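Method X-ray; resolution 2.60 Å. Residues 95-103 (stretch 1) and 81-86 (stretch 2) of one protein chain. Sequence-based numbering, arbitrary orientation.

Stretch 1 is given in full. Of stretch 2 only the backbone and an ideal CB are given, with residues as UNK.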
# COMPACT_ATOMS: atom_id res chain seq x y z
N VAL A 95 -2.05 11.79 9.70
CA VAL A 95 -3.14 12.74 9.72
C VAL A 95 -4.10 12.26 10.82
O VAL A 95 -4.28 11.06 11.00
CB VAL A 95 -3.79 12.75 8.32
CG1 VAL A 95 -5.27 12.97 8.39
CG2 VAL A 95 -3.13 13.81 7.45
N PRO A 96 -4.70 13.19 11.59
CA PRO A 96 -5.49 12.74 12.74
C PRO A 96 -6.61 11.76 12.40
O PRO A 96 -7.25 11.87 11.36
CB PRO A 96 -6.08 14.04 13.28
CG PRO A 96 -5.15 15.10 12.82
CD PRO A 96 -4.65 14.65 11.48
N GLY A 97 -6.81 10.79 13.29
CA GLY A 97 -7.86 9.79 13.16
C GLY A 97 -8.58 9.67 14.48
O GLY A 97 -9.10 10.65 14.97
N LEU A 98 -8.60 8.47 15.06
CA LEU A 98 -9.15 8.32 16.41
C LEU A 98 -8.29 9.00 17.46
O LEU A 98 -8.77 9.32 18.54
CB LEU A 98 -9.34 6.85 16.79
CG LEU A 98 -10.77 6.38 16.52
CD1 LEU A 98 -10.87 4.88 16.73
CD2 LEU A 98 -11.80 7.09 17.38
N ALA A 99 -7.01 9.20 17.15
CA ALA A 99 -6.16 10.06 17.96
C ALA A 99 -6.22 11.48 17.42
O ALA A 99 -6.06 11.70 16.22
CB ALA A 99 -4.73 9.55 17.92
N LYS A 100 -6.48 12.44 18.30
CA LYS A 100 -6.43 13.85 17.92
C LYS A 100 -4.99 14.36 17.78
O LYS A 100 -4.71 15.26 16.98
CB LYS A 100 -7.23 14.71 18.90
CG LYS A 100 -6.69 14.77 20.32
CD LYS A 100 -7.75 15.33 21.26
CE LYS A 100 -7.15 15.73 22.60
NZ LYS A 100 -7.78 16.99 23.11
N SER A 101 -4.07 13.79 18.55
CA SER A 101 -2.66 14.17 18.47
C SER A 101 -1.80 13.09 19.08
O SER A 101 -2.27 12.29 19.90
CB SER A 101 -2.39 15.50 19.17
OG SER A 101 -2.79 15.45 20.53
N TRP A 102 -0.55 13.06 18.65
CA TRP A 102 0.39 12.08 19.13
C TRP A 102 1.74 12.72 19.36
O TRP A 102 1.94 13.90 19.07
CB TRP A 102 0.49 10.89 18.17
CG TRP A 102 0.68 11.27 16.73
CD1 TRP A 102 1.85 11.26 16.03
CD2 TRP A 102 -0.33 11.72 15.83
NE1 TRP A 102 1.63 11.67 14.74
CE2 TRP A 102 0.30 11.96 14.59
CE3 TRP A 102 -1.71 11.93 15.94
CZ2 TRP A 102 -0.40 12.41 13.47
CZ3 TRP A 102 -2.40 12.39 14.83
CH2 TRP A 102 -1.75 12.62 13.62
N GLU A 103 2.66 11.94 19.90
CA GLU A 103 3.87 12.46 20.48
C GLU A 103 4.93 11.39 20.36
O GLU A 103 4.71 10.25 20.76
CB GLU A 103 3.59 12.78 21.94
CG GLU A 103 4.18 14.08 22.42
CD GLU A 103 3.74 14.41 23.84
OE1 GLU A 103 2.62 14.01 24.23
OE2 GLU A 103 4.52 15.08 24.55
N UNK A 81 -12.23 0.47 7.49
CA UNK A 81 -11.13 0.58 8.42
C UNK A 81 -10.98 1.96 9.03
O UNK A 81 -11.22 2.97 8.38
CB UNK A 81 -9.83 0.19 7.72
N UNK A 82 -10.56 1.97 10.29
CA UNK A 82 -10.25 3.21 10.99
C UNK A 82 -8.91 3.09 11.68
O UNK A 82 -8.51 2.00 12.12
CB UNK A 82 -11.34 3.56 12.00
N UNK A 83 -8.21 4.21 11.78
CA UNK A 83 -6.84 4.25 12.28
C UNK A 83 -6.75 5.28 13.40
O UNK A 83 -7.58 6.19 13.48
CB UNK A 83 -5.85 4.58 11.16
N UNK A 84 -5.73 5.15 14.25
CA UNK A 84 -5.43 6.20 15.22
C UNK A 84 -5.05 7.44 14.45
O UNK A 84 -5.45 8.55 14.78
CB UNK A 84 -4.32 5.79 16.18
N UNK A 85 -4.29 7.23 13.39
CA UNK A 85 -3.96 8.30 12.48
C UNK A 85 -3.92 7.72 11.08
O UNK A 85 -3.31 6.67 10.85
CB UNK A 85 -2.63 8.96 12.85
N UNK A 86 -4.58 8.40 10.15
CA UNK A 86 -4.68 7.93 8.78
C UNK A 86 -3.48 8.40 7.99
O UNK A 86 -2.81 9.37 8.36
CB UNK A 86 -5.98 8.41 8.13

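Position 81 lies beyond the reach of stretch 1: nothing of that segment comes within 5.5 Å of its ideal CB. The contact sets no rule here, and almost any side chain would do. The deposited residue is Glu81, which turns to its own stretch, to the side chain at position 83.

At position 82 the backbone is extended and CA-to-CB points toward stretch 1, yet the nearest atom is CD1 of Leu98, 4.9 Å from the ideal CB. That leaves room for a modest apolar group beside a methyl; valine, isoleucine, leucine or alanine would all suit. Val82 is found, in the m rotamer, and its CG2 meets Leu98 CD1 at 4.4 Å, a light touch.

Position 83 works through its backbone. Its carbonyl oxygen receives the amide of Leu98, an almost straight hydrogen bond of 3.0 Å from Leu98 N to O of residue 83. CA-to-CB points away, so the contact leaves the side chain free, and a long polar chain is as acceptable as an apolar one. It is Lys83, which runs back to Glu81, its NZ giving Glu81 OE1 a hydrogen bond of 2.9 Å that is part of a salt bridge.

Position 84, with phi/psi of -63/-41, breaks the extended run, and its carbonyl turns into a cluster of amides. Ala99 N donates to O of residue 84 at 2.9 Å, while Gly97 N lies 3.0 Å from the same oxygen. Although CA-to-CB points away overall, the ideal CB sits 4.2 Å from Ala99 CB and 5.2 Å from Leu98 CB. An apolar chain that can lie along these two fits, leucine, isoleucine or methionine among them. Leu84 takes the place: its CB keeps the 4.2 Å contact with Ala99 CB, and its CD2 packs 4.2 Å from Leu98 CB.

The space at position 85 is the most restrictive. CA-to-CB points sideways, and the ideal CB is already 3.2 Å from Val95 O and 3.8 Å from Trp102 CH2, beneath an aromatic face. A small residue is the natural reading, with alanine ahead of glycine because a methyl can use the ring. Ala85 does so: its CB lies 4.1 Å from the centroid of the six-membered ring of Trp102, 18° off the normal, a CH-pi contact over the face.

At position 86 the strands pair antiparallel with Val95. N of residue 86 donates to Val95 O at 2.8 Å, and Val95 N returns a bond to O of residue 86 at 2.9 Å. The side chain shares a sheet face with that of Val95, and the ideal CB clears Val95 O by 4.3 Å and Pro96 O by 4.9 Å. Beyond it Gly97 offers bare backbone, so a large apolar or aromatic group could settle there. Phe86 does, with CE2 3.7 Å from Gly97 CA and the ring edge turned to Pro96 O, 3.8 Å from CD2. A CB on Gly97 would fall 3.1 Å from Phe86 CD2 and 2.4 Å from Lys83 O, so the glycine keeps this corner open.

Stretch 2 81-86: EVKLAF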
# COMPACT_ATOMS: atom_id res chain seq x y z
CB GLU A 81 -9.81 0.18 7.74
CG GLU A 81 -9.50 -1.31 7.86
CD GLU A 81 -8.44 -1.75 6.88
OE1 GLU A 81 -7.45 -1.01 6.67
OE2 GLU A 81 -8.60 -2.85 6.31
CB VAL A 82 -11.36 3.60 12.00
CG1 VAL A 82 -12.66 3.91 11.28
CG2 VAL A 82 -11.57 2.52 13.05
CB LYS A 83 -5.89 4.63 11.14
CG LYS A 83 -6.14 3.87 9.84
CD LYS A 83 -5.84 2.39 9.99
CE LYS A 83 -6.19 1.62 8.72
NZ LYS A 83 -6.10 0.15 8.94
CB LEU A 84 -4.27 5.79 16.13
CG LEU A 84 -4.59 4.70 17.15
CD1 LEU A 84 -3.35 4.31 17.92
CD2 LEU A 84 -5.68 5.16 18.11
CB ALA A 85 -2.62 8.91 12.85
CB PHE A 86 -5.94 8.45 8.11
CG PHE A 86 -7.21 7.87 8.67
CD1 PHE A 86 -7.69 6.66 8.21
CD2 PHE A 86 -7.92 8.54 9.64
CE1 PHE A 86 -8.86 6.12 8.71
CE2 PHE A 86 -9.09 8.01 10.15
CZ PHE A 86 -9.56 6.80 9.68
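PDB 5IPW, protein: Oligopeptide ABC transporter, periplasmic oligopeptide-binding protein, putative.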